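Local coordinates for protein ectonucleoside triphosphate diphosphohydrolase 4 (Homo sapiens, PDB 6WG5) that belongs to the GDA1/CD39 nucleoside phosphatase family and is built on a fold related to that of the actin-like ATPases, at residues A[214-219]-A[269-274]; A[177-182]-A[220-225]. All blocks are in the same frame, centred on the assembly; numbering follows the deposited sequence. Where two conformers were deposited one is given.

Contact 1: residues A[214-219]-A[269-274]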
loop_
_atom_site.group_PDB
_atom_site.type_symbol
_atom_site.label_atom_id
_atom_site.label_comp_id
_atom_site.label_asym_id
_atom_site.label_seq_id
_atom_site.Cartn_x
_atom_site.Cartn_y
_atom_site.Cartn_z
ATOM N N ILE A 214 -15.752 11.617 19.630
ATOM C CA ILE A 214 -14.666 11.246 20.520
ATOM C C ILE A 214 -13.380 11.911 20.036
ATOM O O ILE A 214 -13.309 12.457 18.936
ATOM C CB ILE A 214 -14.495 9.718 20.620
ATOM C CG1 ILE A 214 -14.184 9.123 19.245
ATOM C CG2 ILE A 214 -15.751 9.088 21.207
ATOM C CD1 ILE A 214 -13.773 7.669 19.293
ATOM N N VAL A 215 -12.353 11.852 20.880
ATOM C CA VAL A 215 -11.038 12.400 20.572
ATOM C C VAL A 215 -10.015 11.295 20.794
ATOM O O VAL A 215 -9.939 10.728 21.890
ATOM C CB VAL A 215 -10.712 13.631 21.437
ATOM C CG1 VAL A 215 -9.322 14.164 21.117
ATOM C CG2 VAL A 215 -11.759 14.719 21.224
ATOM N N ARG A 216 -9.239 10.983 19.757
ATOM C CA ARG A 216 -8.229 9.937 19.831
ATOM C C ARG A 216 -7.061 10.317 18.932
ATOM O O ARG A 216 -7.098 11.329 18.226
ATOM C CB ARG A 216 -8.808 8.576 19.433
ATOM C CG ARG A 216 -9.354 8.540 18.020
ATOM C CD ARG A 216 -9.962 7.191 17.667
ATOM N NE ARG A 216 -10.425 7.177 16.282
ATOM C CZ ARG A 216 -11.350 6.353 15.801
ATOM N NH1 ARG A 216 -11.695 6.428 14.522
ATOM N NH2 ARG A 216 -11.940 5.465 16.591
ATOM N N LYS A 217 -6.017 9.488 18.960
ATOM C CA LYS A 217 -4.826 9.742 18.157
ATOM C C LYS A 217 -5.180 9.870 16.682
ATOM O O LYS A 217 -5.928 9.055 16.134
ATOM C CB LYS A 217 -3.811 8.614 18.333
ATOM C CG LYS A 217 -2.969 8.686 19.586
ATOM C CD LYS A 217 -1.859 7.649 19.519
ATOM C CE LYS A 217 -1.033 7.609 20.789
ATOM N NZ LYS A 217 0.038 6.576 20.699
ATOM N N ARG A 218 -4.621 10.891 16.039
ATOM C CA ARG A 218 -4.704 11.005 14.591
ATOM C C ARG A 218 -3.960 9.851 13.933
ATOM O O ARG A 218 -2.918 9.406 14.423
ATOM C CB ARG A 218 -4.110 12.338 14.143
ATOM C CG ARG A 218 -4.269 12.637 12.669
ATOM C CD ARG A 218 -3.666 13.988 12.336
ATOM N NE ARG A 218 -2.214 13.989 12.482
ATOM C CZ ARG A 218 -1.458 15.082 12.446
ATOM N NH1 ARG A 218 -2.009 16.276 12.272
ATOM N NH2 ARG A 218 -0.145 14.981 12.588
ATOM N N THR A 219 -4.499 9.362 12.820
ATOM C CA THR A 219 -3.858 8.305 12.050
ATOM C C THR A 219 -3.097 8.894 10.867
ATOM O O THR A 219 -3.238 10.069 10.520
ATOM C CB THR A 219 -4.888 7.284 11.557
ATOM O OG1 THR A 219 -5.900 7.947 10.788
ATOM C CG2 THR A 219 -5.526 6.551 12.728
ATOM N N HIS A 269 -12.140 2.058 18.842
ATOM C CA HIS A 269 -11.378 1.532 17.717
ATOM C C HIS A 269 -12.225 1.357 16.457
ATOM O O HIS A 269 -11.879 0.544 15.594
ATOM C CB HIS A 269 -10.731 0.199 18.096
ATOM C CG HIS A 269 -9.628 0.325 19.097
ATOM N ND1 HIS A 269 -8.513 1.106 18.883
ATOM C CD2 HIS A 269 -9.460 -0.244 20.315
ATOM C CE1 HIS A 269 -7.710 1.020 19.928
ATOM N NE2 HIS A 269 -8.260 0.206 20.810
ATOM N N VAL A 270 -13.328 2.092 16.335
ATOM C CA VAL A 270 -14.122 2.101 15.111
ATOM C C VAL A 270 -13.555 3.166 14.180
ATOM O O VAL A 270 -13.421 4.333 14.566
ATOM C CB VAL A 270 -15.607 2.364 15.416
ATOM C CG1 VAL A 270 -16.403 2.530 14.127
ATOM C CG2 VAL A 270 -16.182 1.228 16.242
ATOM N N TYR A 271 -13.228 2.766 12.952
ATOM C CA TYR A 271 -12.600 3.652 11.984
ATOM C C TYR A 271 -13.342 3.609 10.656
ATOM O O TYR A 271 -13.846 2.559 10.249
ATOM C CB TYR A 271 -11.132 3.268 11.743
ATOM C CG TYR A 271 -10.238 3.508 12.934
ATOM C CD1 TYR A 271 -9.624 4.735 13.125
ATOM C CD2 TYR A 271 -10.008 2.507 13.867
ATOM C CE1 TYR A 271 -8.811 4.963 14.213
ATOM C CE2 TYR A 271 -9.195 2.723 14.959
ATOM C CZ TYR A 271 -8.599 3.954 15.127
ATOM O OH TYR A 271 -7.787 4.183 16.213
ATOM N N ARG A 272 -13.415 4.765 10.001
ATOM C CA ARG A 272 -13.884 4.877 8.626
ATOM C C ARG A 272 -12.681 5.211 7.754
ATOM O O ARG A 272 -12.084 6.283 7.908
ATOM C CB ARG A 272 -14.962 5.954 8.501
ATOM C CG ARG A 272 -15.625 6.020 7.135
ATOM C CD ARG A 272 -16.565 7.213 7.006
ATOM N NE ARG A 272 -17.214 7.552 8.275
ATOM C CZ ARG A 272 -17.144 8.735 8.883
ATOM N NH1 ARG A 272 -17.779 8.920 10.034
ATOM N NH2 ARG A 272 -16.464 9.741 8.349
ATOM N N VAL A 273 -12.323 4.299 6.853
ATOM C CA VAL A 273 -11.137 4.446 6.016
ATOM C C VAL A 273 -11.556 4.453 4.553
ATOM O O VAL A 273 -12.295 3.568 4.105
ATOM C CB VAL A 273 -10.113 3.328 6.282
ATOM C CG1 VAL A 273 -8.872 3.529 5.427
ATOM C CG2 VAL A 273 -9.746 3.292 7.757
ATOM N N TYR A 274 -11.076 5.451 3.815
ATOM C CA TYR A 274 -11.293 5.558 2.380
ATOM C C TYR A 274 -10.121 4.918 1.653
ATOM O O TYR A 274 -8.964 5.164 2.003
ATOM C CB TYR A 274 -11.438 7.026 1.978
ATOM C CG TYR A 274 -11.311 7.307 0.496
ATOM C CD1 TYR A 274 -10.110 7.746 -0.044
ATOM C CD2 TYR A 274 -12.394 7.152 -0.357
ATOM C CE1 TYR A 274 -9.988 8.017 -1.393
ATOM C CE2 TYR A 274 -12.282 7.419 -1.712
ATOM C CZ TYR A 274 -11.077 7.854 -2.222
ATOM O OH TYR A 274 -10.957 8.121 -3.568
HETATM O O HOH W 1 -6.242 6.372 16.667
#
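The backbones of Arg216 and His269 keep their CA atoms 9.2 Å apart, too far for strand pairing, and side chains span the gap instead. Arg216 crosses it: CG sits between the backbone N and the carbonyl carbon (chi1 60°), and the chain runs extended from CG to NE. Its guanidinium grips the carbonyl of Val270 end-on, with NH1 at 2.7 Å from Val270 O and NH2 at 2.8 Å from the same oxygen. That oxygen lies in the guanidinium plane, whereas the two nitrogens reach it from one face of its carbonyl plane, NH2 the more steeply above it. NH2 also bonds to Glu268 O, and NH1 forms a salt bridge with Glu235, so the charge has a partner on the neighbouring strand 229-235. Strand 214-217 pairs with 200-203 in a small antiparallel sheet, while 270-279 belongs to the large mixed sheet of the actin-like fold; this arginine joins the two. Tyr271 lies over one face of the guanidinium in a cation-pi stack, with Arg216 CZ 3.7 Å from the ring centroid, displaced toward the rim, and the planes 27° apart. Beyond the stack, Tyr271 OH donates to a water 2.7 Å away, lying in the ring plane, which in turn donates to Lys217 O. Thr219 meets the same ring obliquely through its methyl, CG2 resting 3.9 Å from Tyr271 CE1, while its hydroxyl OG1 is hydrogen-bonded to Glu235. The side chain of His269 leaves the backbone heading away from 214-219; its ring stacks on His192 and its NE2 is hydrogen-bonded to His68 O.

Contact 2: residues A[177-182]-A[220-225]; sequences VYAWIG and AGILDM
Helix 172-186 packs against the six-stranded mixed sheet through Ala179 and Trp180, which meet Ile222 of strand 221-225. The axes of the short helix and strand segments pass 8.7 Å apart, with 122° between their N-to-C directions, and Trp180 and Ile222 have the nearest CA atoms, at 6.7 Å. Ile222 points from the strand toward the helix. Its CG1 stands between the backbone N and carbonyl carbon, and CD1 extends onward (chi2 178°) to touch the helix at the Ala179-Trp180 junction. There the methyl meets both side chains at their first carbon, with Ile222 CD1 4.1 Å from Ala179 CB and equally far from Trp180 CB. It also rests over the helix backbone, 3.7 Å from Trp180 N. In the RNase H-like topology of this lobe, recognisable from its strand order and directions, 221-225 is an inner strand, antiparallel to 229-235 and parallel to 381-385; the contact therefore covers the middle of the sheet. The indole meets the residues just before Ile222. Trp180 CG is anti to the backbone N (chi1 180°), and the pyrrole side of the ring approaches Ala220, with NE1 3.3 Å from Ala220 O. Gly221 CA lies near the ring plane, at the indole edge, 4.3 Å from Trp180 NE1. Asn184, one helical turn on, accepts from Ala220 N through OD1, a polar tie from the helix to 220-225, while its ND2 donates back to Trp180 O within the helix. The Trp180 side chain also touches Glu235 of the adjacent strand 229-235 and Phe258 of the outermost strand 255-259.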
loop_
_atom_site.group_PDB
_atom_site.type_symbol
_atom_site.label_atom_id
_atom_site.label_comp_id
_atom_site.label_asym_id
_atom_site.label_seq_id
_atom_site.Cartn_x
_atom_site.Cartn_y
_atom_site.Cartn_z
ATOM N N VAL A 177 -7.045 -1.444 3.158
ATOM C CA VAL A 177 -7.369 -1.324 4.578
ATOM C C VAL A 177 -6.313 -2.030 5.419
ATOM O O VAL A 177 -5.781 -1.465 6.381
ATOM C CB VAL A 177 -8.777 -1.881 4.861
ATOM C CG1 VAL A 177 -9.085 -1.830 6.359
ATOM C CG2 VAL A 177 -9.822 -1.100 4.086
ATOM N N TYR A 178 -5.995 -3.278 5.068
ATOM C CA TYR A 178 -4.997 -4.027 5.828
ATOM C C TYR A 178 -3.662 -3.292 5.861
ATOM O O TYR A 178 -3.001 -3.239 6.904
ATOM C CB TYR A 178 -4.821 -5.425 5.231
ATOM C CG TYR A 178 -5.999 -6.360 5.432
ATOM C CD1 TYR A 178 -6.833 -6.243 6.536
ATOM C CD2 TYR A 178 -6.266 -7.370 4.516
ATOM C CE1 TYR A 178 -7.901 -7.100 6.720
ATOM C CE2 TYR A 178 -7.331 -8.231 4.693
ATOM C CZ TYR A 178 -8.144 -8.093 5.797
ATOM O OH TYR A 178 -9.207 -8.948 5.976
ATOM N N ALA A 179 -3.244 -2.723 4.731
ATOM C CA ALA A 179 -1.995 -1.968 4.715
ATOM C C ALA A 179 -2.101 -0.722 5.584
ATOM O O ALA A 179 -1.142 -0.351 6.270
ATOM C CB ALA A 179 -1.622 -1.596 3.281
ATOM N N TRP A 180 -3.262 -0.064 5.570
ATOM C CA TRP A 180 -3.455 1.111 6.409
ATOM C C TRP A 180 -3.402 0.743 7.887
ATOM O O TRP A 180 -2.827 1.479 8.697
ATOM C CB TRP A 180 -4.783 1.782 6.059
ATOM C CG TRP A 180 -5.081 3.000 6.873
ATOM C CD1 TRP A 180 -4.738 4.287 6.579
ATOM C CD2 TRP A 180 -5.791 3.047 8.115
ATOM N NE1 TRP A 180 -5.190 5.133 7.564
ATOM C CE2 TRP A 180 -5.840 4.395 8.518
ATOM C CE3 TRP A 180 -6.392 2.078 8.926
ATOM C CZ2 TRP A 180 -6.462 4.801 9.695
ATOM C CZ3 TRP A 180 -7.009 2.482 10.096
ATOM C CH2 TRP A 180 -7.039 3.830 10.470
ATOM N N ILE A 181 -3.991 -0.400 8.254
ATOM C CA ILE A 181 -3.914 -0.871 9.634
ATOM C C ILE A 181 -2.471 -1.185 10.004
ATOM O O ILE A 181 -2.014 -0.880 11.113
ATOM C CB ILE A 181 -4.826 -2.097 9.832
ATOM C CG1 ILE A 181 -6.298 -1.699 9.697
ATOM C CG2 ILE A 181 -4.580 -2.746 11.198
ATOM C CD1 ILE A 181 -7.250 -2.881 9.643
ATOM N N GLY A 182 -1.730 -1.801 9.082
ATOM C CA GLY A 182 -0.370 -2.208 9.390
ATOM C C GLY A 182 0.516 -1.041 9.779
ATOM O O GLY A 182 1.229 -1.094 10.785
ATOM N N ALA A 220 -2.284 8.048 10.239
ATOM C CA ALA A 220 -1.465 8.432 9.097
ATOM C C ALA A 220 -2.016 7.765 7.844
ATOM O O ALA A 220 -2.169 6.540 7.805
ATOM C CB ALA A 220 -0.004 8.036 9.315
ATOM N N GLY A 221 -2.314 8.573 6.825
ATOM C CA GLY A 221 -2.710 8.038 5.542
ATOM C C GLY A 221 -1.522 7.502 4.774
ATOM O O GLY A 221 -0.364 7.747 5.111
ATOM N N ILE A 222 -1.818 6.747 3.719
ATOM C CA ILE A 222 -0.786 6.146 2.884
ATOM C C ILE A 222 -1.053 6.511 1.431
ATOM O O ILE A 222 -2.185 6.395 0.949
ATOM C CB ILE A 222 -0.710 4.616 3.066
ATOM C CG1 ILE A 222 -2.091 3.981 2.940
ATOM C CG2 ILE A 222 -0.097 4.288 4.419
ATOM C CD1 ILE A 222 -2.091 2.460 3.059
ATOM N N LEU A 223 -0.012 6.983 0.753
ATOM C CA LEU A 223 -0.004 7.186 -0.687
ATOM C C LEU A 223 1.011 6.227 -1.288
ATOM O O LEU A 223 2.154 6.161 -0.822
ATOM C CB LEU A 223 0.360 8.630 -1.037
ATOM C CG LEU A 223 -0.750 9.666 -0.917
ATOM C CD1 LEU A 223 -0.167 11.029 -0.602
ATOM C CD2 LEU A 223 -1.541 9.714 -2.211
ATOM N N ASP A 224 0.597 5.482 -2.309
ATOM C CA ASP A 224 1.472 4.496 -2.933
ATOM C C ASP A 224 1.311 4.583 -4.441
ATOM O O ASP A 224 0.227 4.318 -4.967
ATOM C CB ASP A 224 1.152 3.083 -2.437
ATOM C CG ASP A 224 2.310 2.123 -2.631
ATOM O OD1 ASP A 224 3.152 2.374 -3.516
ATOM O OD2 ASP A 224 2.378 1.115 -1.896
ATOM N N MET A 225 2.382 4.956 -5.129
ATOM C CA MET A 225 2.405 5.014 -6.585
ATOM C C MET A 225 3.353 3.930 -7.078
ATOM O O MET A 225 4.577 4.057 -6.946
ATOM C CB MET A 225 2.838 6.395 -7.077
ATOM C CG MET A 225 2.913 6.508 -8.595
ATOM S SD MET A 225 3.353 8.159 -9.162
ATOM C CE MET A 225 1.879 9.080 -8.737
#

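How the contacts relate
From the N terminus the chain enters helix 172-186 with the first half of contact 2, passes strand 200-203, turns into 214-219, the first half of contact 1, and runs directly into 220-225. Contact 2 closes there, over 37 intervening residues. The chain then continues through 229-235 and 255-259 before 269-274 closes contact 1 over 49 residues. The two loops therefore cross rather than nest. Their centres lie about 14 Å apart, yet the indole of Trp180 reaches contact 1: its CZ2 is 3.4 Å from Thr219 OG1, and its far rim packs on Tyr271 and Val273. Helix, small antiparallel sheet and large mixed sheet are thus joined.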